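Local coordinates for protein chorismate mutase (Paraburkholderia phymatum, PDB 5TS9) that probably catalyses the rearrangement of chorismate to prephenate, as an all-helical type II chorismate mutase, at residues R20-R25 against S75-A80; Q41-G46 against E83-L88; A54-M59 against S120-L125; N90-R93 against A98-T101. All blocks are in the same frame, centred on the assembly; numbering follows the deposited sequence.

Interaction 1 (R20-R25 against S75-A80)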
loop_
_atom_site.group_PDB
_atom_site.type_symbol
_atom_site.label_atom_id
_atom_site.label_comp_id
_atom_site.label_asym_id
_atom_site.label_seq_id
_atom_site.Cartn_x
_atom_site.Cartn_y
_atom_site.Cartn_z
ATOM N N ARG A 20 7.051 -15.340 -6.745
ATOM C CA ARG A 20 6.416 -15.432 -8.054
ATOM C C ARG A 20 4.897 -15.564 -7.922
ATOM O O ARG A 20 4.149 -14.903 -8.642
ATOM C CB ARG A 20 7.020 -16.621 -8.807
ATOM C CG ARG A 20 6.780 -16.635 -10.291
ATOM C CD ARG A 20 7.543 -17.818 -10.891
ATOM N NE ARG A 20 8.980 -17.571 -11.050
ATOM C CZ ARG A 20 9.921 -18.495 -10.868
ATOM N NH1 ARG A 20 9.591 -19.722 -10.485
ATOM N NH2 ARG A 20 11.198 -18.194 -11.061
ATOM N N SER A 21 4.420 -16.397 -6.989
ATOM C CA SER A 21 2.979 -16.564 -6.836
ATOM C C SER A 21 2.323 -15.265 -6.378
ATOM O O SER A 21 1.252 -14.891 -6.876
ATOM C CB SER A 21 2.683 -17.710 -5.864
ATOM O OG SER A 21 3.317 -17.513 -4.611
ATOM N N MET A 22 2.957 -14.546 -5.446
ATOM C CA MET A 22 2.430 -13.243 -5.040
ATOM C C MET A 22 2.453 -12.261 -6.201
ATOM O O MET A 22 1.518 -11.464 -6.361
ATOM C CB MET A 22 3.234 -12.687 -3.863
ATOM C CG MET A 22 3.085 -13.493 -2.578
ATOM S SD MET A 22 4.025 -12.726 -1.209
ATOM C CE MET A 22 3.549 -13.811 0.157
ATOM N N ALA A 23 3.507 -12.315 -7.038
ATOM C CA ALA A 23 3.542 -11.453 -8.218
ATOM C C ALA A 23 2.410 -11.778 -9.190
ATOM O O ALA A 23 1.810 -10.863 -9.765
ATOM C CB ALA A 23 4.900 -11.543 -8.915
ATOM N N ASP A 24 2.108 -13.072 -9.400
ATOM C CA ASP A 24 0.969 -13.434 -10.246
ATOM C C ASP A 24 -0.339 -12.911 -9.655
ATOM O O ASP A 24 -1.222 -12.439 -10.387
ATOM C CB ASP A 24 0.899 -14.953 -10.424
ATOM C CG ASP A 24 2.106 -15.518 -11.157
ATOM O OD1 ASP A 24 2.751 -14.789 -11.943
ATOM O OD2 ASP A 24 2.397 -16.708 -10.949
ATOM N N ARG A 25 -0.478 -12.970 -8.327
ATOM C CA ARG A 25 -1.688 -12.447 -7.701
ATOM C C ARG A 25 -1.761 -10.940 -7.860
ATOM O O ARG A 25 -2.821 -10.386 -8.174
ATOM C CB ARG A 25 -1.727 -12.825 -6.217
ATOM C CG ARG A 25 -3.128 -12.665 -5.593
ATOM C CD ARG A 25 -3.124 -12.752 -4.089
ATOM N NE ARG A 25 -4.498 -12.862 -3.603
ATOM C CZ ARG A 25 -5.343 -11.837 -3.506
ATOM N NH1 ARG A 25 -4.944 -10.615 -3.817
ATOM N NH2 ARG A 25 -6.588 -12.043 -3.085
ATOM N N SER A 75 -3.925 -10.187 4.167
ATOM C CA SER A 75 -4.112 -8.739 4.308
ATOM C C SER A 75 -3.048 -7.996 3.522
ATOM O O SER A 75 -3.349 -7.039 2.806
ATOM C CB SER A 75 -4.059 -8.299 5.774
ATOM O OG SER A 75 -4.924 -9.075 6.592
ATOM N N ASP A 76 -1.800 -8.458 3.608
ATOM C CA ASP A 76 -0.737 -7.853 2.808
ATOM C C ASP A 76 -1.018 -7.974 1.315
ATOM O O ASP A 76 -0.761 -7.033 0.563
ATOM C CB ASP A 76 0.614 -8.487 3.160
ATOM C CG ASP A 76 1.114 -8.059 4.546
ATOM O OD1 ASP A 76 0.661 -6.983 5.047
ATOM O OD2 ASP A 76 1.963 -8.781 5.120
ATOM N N GLN A 77 -1.537 -9.125 0.872
ATOM C CA GLN A 77 -1.850 -9.306 -0.546
ATOM C C GLN A 77 -2.930 -8.348 -1.009
ATOM O O GLN A 77 -2.855 -7.819 -2.128
ATOM C CB GLN A 77 -2.315 -10.738 -0.840
ATOM C CG GLN A 77 -1.339 -11.848 -0.504
ATOM C CD GLN A 77 0.089 -11.531 -0.889
ATOM O OE1 GLN A 77 0.448 -11.538 -2.068
ATOM N NE2 GLN A 77 0.931 -11.290 0.111
ATOM N N VAL A 78 -3.977 -8.153 -0.198
ATOM C CA VAL A 78 -5.051 -7.294 -0.683
ATOM C C VAL A 78 -4.624 -5.828 -0.656
ATOM O O VAL A 78 -4.987 -5.068 -1.552
ATOM C CB VAL A 78 -6.357 -7.537 0.095
ATOM C CG1 VAL A 78 -6.802 -8.972 -0.074
ATOM C CG2 VAL A 78 -6.177 -7.217 1.549
ATOM N N GLU A 79 -3.794 -5.419 0.305
ATOM C CA GLU A 79 -3.304 -4.037 0.316
ATOM C C GLU A 79 -2.366 -3.767 -0.854
ATOM O O GLU A 79 -2.383 -2.679 -1.431
ATOM C CB GLU A 79 -2.591 -3.723 1.636
ATOM C CG GLU A 79 -3.493 -3.741 2.852
ATOM C CD GLU A 79 -4.573 -2.687 2.785
ATOM O OE1 GLU A 79 -4.298 -1.580 2.276
ATOM O OE2 GLU A 79 -5.697 -2.958 3.235
ATOM N N ALA A 80 -1.509 -4.730 -1.206
ATOM C CA ALA A 80 -0.643 -4.498 -2.360
ATOM C C ALA A 80 -1.481 -4.384 -3.631
ATOM O O ALA A 80 -1.204 -3.554 -4.506
ATOM C CB ALA A 80 0.382 -5.628 -2.491
HETATM O O HOH W 1 -0.004 -10.255 -4.344
HETATM O O HOH W 2 -2.416 -9.217 -4.567
#
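M22 and R25 of helix 16-39 meet Q77 and V78 of helix 67-95. The two helices are neighbours in the all-helical AroQ-type fold, and the contact sits at the centre of the chain. The short segments run at 44° to each other. Their axes come no closer than 10.7 Å, and long side chains fill the gap. M22 comes first. Its chain crosses that of Q77 at about a right angle, with CG 3.3 Å from Q77 OE1. Farther out, its methyl CE lies 3.6 Å from Q77 NE2. The Q77 chain bends at chi2 (-42°), and its amide ends beside M22 while its CB stays next to R25. Q77 NE2 donates to A165 O and I73 O, which fixes the amide's rotation. A water donates to both M22 O and Q77 OE1. R25 follows one turn on. It runs extended from CG to NE, and R25 CD passes 3.9 Å from Q77 CB. Q77 CB lies over one face of the guanidinium, whose plane is nearly perpendicular to the Q77 amide. V78 CG1 approaches R25 NH2 obliquely. L114 and L117 of helix 106-128 also pack on R25. No direct hydrogen bond joins the segments here. Instead, a second water in the guanidinium plane accepts from R25 NH1 at 3.0 Å and donates to Q77 O at 2.8 Å.

Interaction 2 (Q41-G46 against E83-L88)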
loop_
_atom_site.group_PDB
_atom_site.type_symbol
_atom_site.label_atom_id
_atom_site.label_comp_id
_atom_site.label_asym_id
_atom_site.label_seq_id
_atom_site.Cartn_x
_atom_site.Cartn_y
_atom_site.Cartn_z
ATOM N N GLN A 41 -17.095 1.236 -10.014
ATOM C CA GLN A 41 -17.092 0.669 -8.676
ATOM C C GLN A 41 -15.836 1.110 -7.912
ATOM O O GLN A 41 -14.768 1.304 -8.504
ATOM C CB GLN A 41 -17.169 -0.857 -8.747
ATOM C CG GLN A 41 -18.508 -1.364 -9.265
ATOM C CD GLN A 41 -19.676 -0.695 -8.562
ATOM O OE1 GLN A 41 -20.509 -0.038 -9.195
ATOM N NE2 GLN A 41 -19.740 -0.853 -7.245
ATOM N N PRO A 42 -15.941 1.297 -6.601
ATOM C CA PRO A 42 -14.781 1.752 -5.825
ATOM C C PRO A 42 -13.750 0.645 -5.656
ATOM O O PRO A 42 -14.058 -0.549 -5.712
ATOM C CB PRO A 42 -15.391 2.155 -4.476
ATOM C CG PRO A 42 -16.616 1.301 -4.355
ATOM C CD PRO A 42 -17.151 1.139 -5.772
ATOM N N VAL A 43 -12.496 1.061 -5.446
ATOM C CA VAL A 43 -11.426 0.091 -5.209
ATOM C C VAL A 43 -11.705 -0.702 -3.941
ATOM O O VAL A 43 -11.635 -1.936 -3.929
ATOM C CB VAL A 43 -10.067 0.798 -5.125
ATOM C CG1 VAL A 43 -8.958 -0.185 -4.662
ATOM C CG2 VAL A 43 -9.727 1.434 -6.452
ATOM N N TYR A 44 -12.014 0.003 -2.853
ATOM C CA TYR A 44 -12.190 -0.634 -1.556
ATOM C C TYR A 44 -13.601 -1.195 -1.415
ATOM O O TYR A 44 -14.582 -0.539 -1.766
ATOM C CB TYR A 44 -11.908 0.371 -0.437
ATOM C CG TYR A 44 -12.204 -0.162 0.949
ATOM C CD1 TYR A 44 -11.506 -1.250 1.465
ATOM C CD2 TYR A 44 -13.175 0.423 1.738
ATOM C CE1 TYR A 44 -11.781 -1.739 2.731
ATOM C CE2 TYR A 44 -13.456 -0.058 2.997
ATOM C CZ TYR A 44 -12.751 -1.131 3.489
ATOM O OH TYR A 44 -13.041 -1.586 4.752
ATOM N N ASP A 45 -13.694 -2.421 -0.900
ATOM C CA ASP A 45 -14.976 -3.057 -0.564
ATOM C C ASP A 45 -14.741 -3.819 0.735
ATOM O O ASP A 45 -14.217 -4.938 0.715
ATOM C CB ASP A 45 -15.465 -3.982 -1.678
ATOM C CG ASP A 45 -16.745 -4.746 -1.310
ATOM O OD1 ASP A 45 -17.304 -4.560 -0.203
ATOM O OD2 ASP A 45 -17.202 -5.544 -2.155
ATOM N N GLY A 46 -15.148 -3.218 1.851
ATOM C CA GLY A 46 -14.838 -3.795 3.148
ATOM C C GLY A 46 -15.371 -5.203 3.319
ATOM O O GLY A 46 -14.678 -6.076 3.847
ATOM N N GLU A 83 -2.979 -0.984 -3.741
ATOM C CA GLU A 83 -1.928 -0.026 -4.101
ATOM C C GLU A 83 -1.816 0.131 -5.613
ATOM O O GLU A 83 -1.742 1.249 -6.145
ATOM C CB GLU A 83 -0.589 -0.490 -3.520
ATOM C CG GLU A 83 0.603 0.337 -3.936
ATOM C CD GLU A 83 1.896 -0.064 -3.214
ATOM O OE1 GLU A 83 2.920 0.609 -3.414
ATOM O OE2 GLU A 83 1.893 -1.048 -2.446
ATOM N N VAL A 84 -1.786 -0.990 -6.322
ATOM C CA VAL A 84 -1.705 -0.937 -7.776
ATOM C C VAL A 84 -2.987 -0.337 -8.349
ATOM O O VAL A 84 -2.939 0.556 -9.197
ATOM C CB VAL A 84 -1.425 -2.337 -8.347
ATOM C CG1 VAL A 84 -1.507 -2.334 -9.874
ATOM C CG2 VAL A 84 -0.037 -2.803 -7.905
ATOM N N GLN A 85 -4.146 -0.799 -7.877
ATOM C CA GLN A 85 -5.406 -0.331 -8.444
ATOM C C GLN A 85 -5.558 1.183 -8.292
ATOM O O GLN A 85 -5.951 1.872 -9.238
ATOM C CB GLN A 85 -6.598 -1.033 -7.792
ATOM C CG GLN A 85 -6.720 -2.515 -8.072
ATOM C CD GLN A 85 -7.910 -3.117 -7.353
ATOM O OE1 GLN A 85 -9.019 -2.570 -7.401
ATOM N NE2 GLN A 85 -7.696 -4.254 -6.685
ATOM N N TYR A 86 -5.301 1.712 -7.096
ATOM C CA TYR A 86 -5.473 3.151 -6.900
ATOM C C TYR A 86 -4.536 3.940 -7.814
ATOM O O TYR A 86 -4.917 4.981 -8.356
ATOM C CB TYR A 86 -5.210 3.536 -5.444
ATOM C CG TYR A 86 -6.337 3.268 -4.474
ATOM C CD1 TYR A 86 -7.604 3.841 -4.660
ATOM C CD2 TYR A 86 -6.125 2.483 -3.349
ATOM C CE1 TYR A 86 -8.633 3.617 -3.747
ATOM C CE2 TYR A 86 -7.134 2.242 -2.438
ATOM C CZ TYR A 86 -8.396 2.819 -2.637
ATOM O OH TYR A 86 -9.418 2.563 -1.744
ATOM N N ALA A 87 -3.296 3.473 -7.964
ATOM C CA ALA A 87 -2.315 4.205 -8.766
ATOM C C ALA A 87 -2.677 4.168 -10.244
ATOM O O ALA A 87 -2.606 5.193 -10.937
ATOM C CB ALA A 87 -0.914 3.630 -8.552
ATOM N N LEU A 88 -3.063 2.995 -10.738
ATOM C CA LEU A 88 -3.466 2.865 -12.137
ATOM C C LEU A 88 -4.672 3.740 -12.433
ATOM O O LEU A 88 -4.704 4.447 -13.443
ATOM C CB LEU A 88 -3.788 1.408 -12.465
ATOM C CG LEU A 88 -2.644 0.397 -12.513
ATOM C CD1 LEU A 88 -3.233 -0.957 -12.839
ATOM C CD2 LEU A 88 -1.639 0.805 -13.610
HETATM O O HOH W 3 -11.958 2.995 -2.550
#
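V43 presses on the ring of Y86, and this is the tight part of the contact. V43 CB lies 3.4 Å from Y86 CE1. V43 CG1 stands over the ring face, 3.8 Å from the Y86 ring centroid and 15° off the normal, a CH-pi contact. V43 CG2 rests nearer the CD1-CE1 side, 3.6 Å from Y86 CE1. V43 can reach in two directions because CG1 is anti to the backbone N (chi1 171°) and CG2 is anti to the carbonyl carbon. V43 CG1 also meets the amide of Q85, 3.6 Å from Q85 OE1. The V43 and Q85 side chains run alongside each other with opposite headings. K36 of helix 16-39 ties this side together, since its NZ bonds both Q85 OE1 and V43 O. Q85 NE2 is held by N81 OD1. The loop 41-46 links helix 16-39 to helix 46-59, and it is pinned here to helix 67-95. D45 is the N-cap of helix 46-59, where its OD1 takes weak bonds from Q47 N and R48 N. Packing is looser around Y44. Of its side chain, CB comes near, 3.6 Å from Y86 OH; the ring leads away from the helix. That ring makes a cation-pi contact with R168 of the second subunit, and G46 N lies over one of its faces. Between loop and helix a water fills in. It accepts from Y44 N at 3.0 Å and lies 2.7 Å from Y86 OH, a hydrogen bond.

Interaction 3 (A54-M59 against S120-L125)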
loop_
_atom_site.group_PDB
_atom_site.type_symbol
_atom_site.label_atom_id
_atom_site.label_comp_id
_atom_site.label_asym_id
_atom_site.label_seq_id
_atom_site.Cartn_x
_atom_site.Cartn_y
_atom_site.Cartn_z
ATOM N N ALA A 54 -10.888 -13.901 5.559
ATOM C CA ALA A 54 -11.420 -14.995 6.376
ATOM C C ALA A 54 -11.284 -16.348 5.672
ATOM O O ALA A 54 -11.012 -17.366 6.324
ATOM C CB ALA A 54 -12.879 -14.724 6.731
ATOM N N ASN A 55 -11.480 -16.382 4.351
ATOM C CA ASN A 55 -11.261 -17.608 3.592
ATOM C C ASN A 55 -9.827 -18.107 3.759
ATOM O O ASN A 55 -9.590 -19.303 3.987
ATOM C CB ASN A 55 -11.582 -17.368 2.112
ATOM C CG ASN A 55 -13.078 -17.222 1.853
ATOM O OD1 ASN A 55 -13.896 -17.415 2.750
ATOM N ND2 ASN A 55 -13.438 -16.893 0.618
ATOM N N ALA A 56 -8.857 -17.196 3.656
ATOM C CA ALA A 56 -7.462 -17.552 3.903
ATOM C C ALA A 56 -7.300 -18.163 5.286
ATOM O O ALA A 56 -6.646 -19.197 5.453
ATOM C CB ALA A 56 -6.561 -16.310 3.750
ATOM N N ALA A 57 -7.912 -17.544 6.294
ATOM C CA ALA A 57 -7.797 -18.073 7.643
ATOM C C ALA A 57 -8.341 -19.490 7.723
ATOM O O ALA A 57 -7.723 -20.360 8.348
ATOM C CB ALA A 57 -8.516 -17.158 8.630
ATOM N N THR A 58 -9.476 -19.753 7.060
ATOM C CA THR A 58 -10.098 -21.078 7.132
ATOM C C THR A 58 -9.211 -22.154 6.513
ATOM O O THR A 58 -9.143 -23.287 7.020
ATOM C CB THR A 58 -11.461 -21.052 6.440
ATOM O OG1 THR A 58 -12.319 -20.122 7.116
ATOM C CG2 THR A 58 -12.108 -22.432 6.459
ATOM N N MET A 59 -8.530 -21.830 5.415
ATOM C CA MET A 59 -7.717 -22.808 4.708
ATOM C C MET A 59 -6.313 -22.950 5.284
ATOM O O MET A 59 -5.586 -23.870 4.888
ATOM C CB MET A 59 -7.641 -22.433 3.227
ATOM C CG MET A 59 -7.180 -23.557 2.313
ATOM S SD MET A 59 -7.119 -23.026 0.586
ATOM C CE MET A 59 -8.835 -23.288 0.113
ATOM N N SER A 120 -1.684 -21.832 -4.050
ATOM C CA SER A 120 -0.274 -21.903 -4.419
ATOM C C SER A 120 0.583 -21.038 -3.504
ATOM O O SER A 120 1.718 -21.412 -3.192
ATOM C CB SER A 120 -0.080 -21.494 -5.874
ATOM O OG SER A 120 -0.117 -20.089 -6.004
ATOM N N ILE A 121 0.064 -19.896 -3.054
ATOM C CA ILE A 121 0.804 -19.068 -2.108
ATOM C C ILE A 121 0.977 -19.810 -0.788
ATOM O O ILE A 121 2.068 -19.844 -0.210
ATOM C CB ILE A 121 0.085 -17.725 -1.896
ATOM C CG1 ILE A 121 0.293 -16.807 -3.106
ATOM C CG2 ILE A 121 0.568 -17.102 -0.601
ATOM C CD1 ILE A 121 -0.628 -15.588 -3.125
ATOM N N MET A 122 -0.104 -20.409 -0.289
ATOM C CA MET A 122 -0.001 -21.183 0.946
ATOM C C MET A 122 0.897 -22.399 0.770
ATOM O O MET A 122 1.675 -22.729 1.672
ATOM C CB MET A 122 -1.392 -21.587 1.432
ATOM C CG MET A 122 -2.188 -20.381 1.982
ATOM S SD MET A 122 -3.728 -20.895 2.734
ATOM C CE MET A 122 -4.451 -19.326 3.159
ATOM N N GLN A 123 0.824 -23.073 -0.379
ATOM C CA GLN A 123 1.708 -24.220 -0.579
ATOM C C GLN A 123 3.166 -23.784 -0.585
ATOM O O GLN A 123 4.031 -24.457 -0.010
ATOM C CB GLN A 123 1.358 -24.945 -1.881
ATOM C CG GLN A 123 2.292 -26.123 -2.191
ATOM C CD GLN A 123 2.287 -27.184 -1.091
ATOM O OE1 GLN A 123 3.293 -27.381 -0.397
ATOM N NE2 GLN A 123 1.157 -27.870 -0.925
ATOM N N ASN A 124 3.450 -22.642 -1.218
ATOM C CA ASN A 124 4.806 -22.104 -1.253
ATOM C C ASN A 124 5.260 -21.617 0.122
ATOM O O ASN A 124 6.431 -21.782 0.482
ATOM C CB ASN A 124 4.869 -20.966 -2.272
ATOM C CG ASN A 124 4.771 -21.470 -3.702
ATOM O OD1 ASN A 124 5.102 -22.621 -3.976
ATOM N ND2 ASN A 124 4.320 -20.620 -4.612
ATOM N N LEU A 125 4.366 -20.980 0.885
ATOM C CA LEU A 125 4.715 -20.576 2.250
ATOM C C LEU A 125 5.146 -21.770 3.081
ATOM O O LEU A 125 6.158 -21.725 3.800
ATOM C CB LEU A 125 3.518 -19.909 2.911
ATOM C CG LEU A 125 3.362 -18.417 2.743
ATOM C CD1 LEU A 125 1.918 -18.053 3.041
ATOM C CD2 LEU A 125 4.319 -17.711 3.672
#
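M122 points from helix 106-128 at A56 and M59 of helix 46-59. This is plain helix-to-helix packing in the all-helical fold, and it falls in the last turns of helix 46-59. M122 meets the other helix end-on. CG is anti to the carbonyl carbon (chi1 -71°), and the chain stays extended through SD to CE. The methyl therefore leads, with the sulfur one bond behind. M122 CE reaches A56, where it lies 3.2 Å from A56 O and 3.7 Å from A56 CB. M122 SD lies beside M59, 4.1 Å from M59 O and 4.2 Å from M59 CB. A56 and M59 are three residues apart, so the end of M122 spans about one turn of helix 46-59. M59 takes part mainly through CB and its backbone. Its own side chain, with CG nearly anti to the backbone N (chi1 -163°), packs on Q118. F74 of helix 67-95 touches both A56 and M122, and a third helix thus closes over the contact. Y63 and L65 from the loop after helix 46-59 also pack on M122. No hydrogen bond crosses between the segments. Within helix 46-59 the backbone bonds are the usual ones: M59 N bonds N55 O and, weakly, A56 O. On another side of that helix, the carbonyl of A54 accepts twice. T58 N bonds A54 O at 2.9 Å, and T58 OG1 bonds it at 3.2 Å from above the carbonyl plane.

Interaction 4 (N90-R93 against A98-T101)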
loop_
_atom_site.group_PDB
_atom_site.type_symbol
_atom_site.label_atom_id
_atom_site.label_comp_id
_atom_site.label_asym_id
_atom_site.label_seq_id
_atom_site.Cartn_x
_atom_site.Cartn_y
_atom_site.Cartn_z
ATOM N N ASN A 90 -5.763 6.412 -10.983
ATOM C CA ASN A 90 -5.475 7.842 -11.030
ATOM C C ASN A 90 -4.549 8.182 -12.182
ATOM O O ASN A 90 -4.645 9.286 -12.728
ATOM C CB ASN A 90 -4.893 8.332 -9.700
ATOM C CG ASN A 90 -5.965 8.920 -8.778
ATOM O OD1 ASN A 90 -7.150 8.925 -9.122
ATOM N ND2 ASN A 90 -5.552 9.432 -7.604
ATOM N N ASN A 91 -3.650 7.266 -12.564
ATOM C CA ASN A 91 -2.871 7.477 -13.782
ATOM C C ASN A 91 -3.798 7.645 -14.976
ATOM O O ASN A 91 -3.624 8.559 -15.784
ATOM C CB ASN A 91 -1.910 6.309 -14.036
ATOM C CG ASN A 91 -0.727 6.325 -13.100
ATOM O OD1 ASN A 91 -0.557 7.278 -12.357
ATOM N ND2 ASN A 91 0.093 5.274 -13.132
ATOM N N TRP A 92 -4.789 6.769 -15.092
ATOM C CA TRP A 92 -5.735 6.850 -16.210
ATOM C C TRP A 92 -6.605 8.090 -16.102
ATOM O O TRP A 92 -6.890 8.745 -17.113
ATOM C CB TRP A 92 -6.599 5.593 -16.236
ATOM C CG TRP A 92 -5.782 4.366 -16.400
ATOM C CD1 TRP A 92 -4.513 4.287 -16.924
ATOM C CD2 TRP A 92 -6.155 3.033 -16.033
ATOM N NE1 TRP A 92 -4.075 2.970 -16.901
ATOM C CE2 TRP A 92 -5.067 2.187 -16.358
ATOM C CE3 TRP A 92 -7.298 2.475 -15.455
ATOM C CZ2 TRP A 92 -5.094 0.800 -16.126
ATOM C CZ3 TRP A 92 -7.332 1.101 -15.227
ATOM C CH2 TRP A 92 -6.229 0.278 -15.560
ATOM N N ARG A 93 -7.034 8.432 -14.886
ATOM C CA ARG A 93 -7.826 9.651 -14.703
ATOM C C ARG A 93 -7.070 10.883 -15.193
ATOM O O ARG A 93 -7.665 11.776 -15.804
ATOM C CB ARG A 93 -8.231 9.820 -13.230
ATOM C CG ARG A 93 -9.360 8.903 -12.762
ATOM C CD ARG A 93 -9.872 9.308 -11.392
ATOM N NE ARG A 93 -10.877 8.374 -10.894
ATOM C CZ ARG A 93 -10.647 7.428 -9.994
ATOM N NH1 ARG A 93 -9.436 7.292 -9.454
ATOM N NH2 ARG A 93 -11.637 6.624 -9.622
ATOM N N ALA A 98 -8.139 4.813 -20.157
ATOM C CA ALA A 98 -7.466 3.605 -19.726
ATOM C C ALA A 98 -7.037 2.800 -20.940
ATOM O O ALA A 98 -7.591 2.971 -22.031
ATOM C CB ALA A 98 -8.399 2.769 -18.850
ATOM N N PRO A 99 -6.040 1.917 -20.801
ATOM C CA PRO A 99 -5.636 1.071 -21.939
ATOM C C PRO A 99 -6.816 0.301 -22.530
ATOM O O PRO A 99 -7.805 0.008 -21.850
ATOM C CB PRO A 99 -4.586 0.127 -21.331
ATOM C CG PRO A 99 -4.552 0.399 -19.866
ATOM C CD PRO A 99 -5.151 1.744 -19.635
ATOM N N ALA A 100 -6.718 -0.000 -23.824
ATOM C CA ALA A 100 -7.725 -0.781 -24.533
ATOM C C ALA A 100 -7.546 -2.300 -24.369
ATOM O O ALA A 100 -8.080 -3.063 -25.179
ATOM C CB ALA A 100 -7.713 -0.427 -26.023
ATOM N N THR A 101 -6.802 -2.744 -23.373
ATOM C CA THR A 101 -6.658 -4.168 -23.113
ATOM C C THR A 101 -8.032 -4.834 -23.015
ATOM O O THR A 101 -8.943 -4.288 -22.371
ATOM C CB THR A 101 -5.887 -4.377 -21.809
ATOM O OG1 THR A 101 -4.746 -3.514 -21.789
ATOM C CG2 THR A 101 -5.442 -5.822 -21.675
#
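W92 lays one face of its indole against A98 and P99, just after the end of helix 67-95. W92 starts at CB, 4.1 Å from A98 CA. CG is anti to the carbonyl carbon (chi1 -60°), which swings the ring toward the loop. W92 CG lies 3.8 Å from A98 CA. Along the pyrrole edge, W92 CD1 is 3.8 Å from P99 CD. W92 NE1 comes closer, 3.2 Å from P99 CD. That carbon sits over the ring face, a CH-pi interaction of P99 CD 29° off the normal of the W92 five-membered ring. W92 CE2 follows at 3.3 Å from P99 CD. On the benzene part, CZ2 still meets P99 CD and CG. W92 CE3, at the far end of the same face, sits 3.6 Å from A98 CB. A98 CB makes a second CH-pi contact, 28° off the normal of the W92 six-membered ring. The side chains of W92 and P99 cross at about a right angle. Behind W92, R93 NH1 donates to N90 OD1 at 2.8 Å, and N90 ND2 bonds D163 of the second subunit. R103 NH1 holds the loop by bonding P99 O and T101 O. W92 also touches A33 and L34 of helix 16-39, and A98 packs on W37 of the same helix. W92 thus sits between the C-terminal part of helix 67-95, helix 16-39 and the loop that leads to helix 106-128.

In the fold
Helix 67-95 carries one segment of interactions 1, 2 and 4, and F74 on it also backs interaction 3. Interactions 1 and 3 are buried. They touch each other where S21 and R25 meet S120, I121 and N124. Interactions 2 and 4 are partly buried, lie on the same side of the chain's centre, and both border the second subunit. Interactions 3 and 4 lie about 32 Å apart, centre to centre, on opposite sides of the chain's centre. The chemistry varies with place. Water bridges polar groups in central interaction 1 and also joins loop and helix in interaction 2. Methionine packs on helix backbone in interaction 3. Aliphatic carbons cover aromatic faces in interactions 2 and 4.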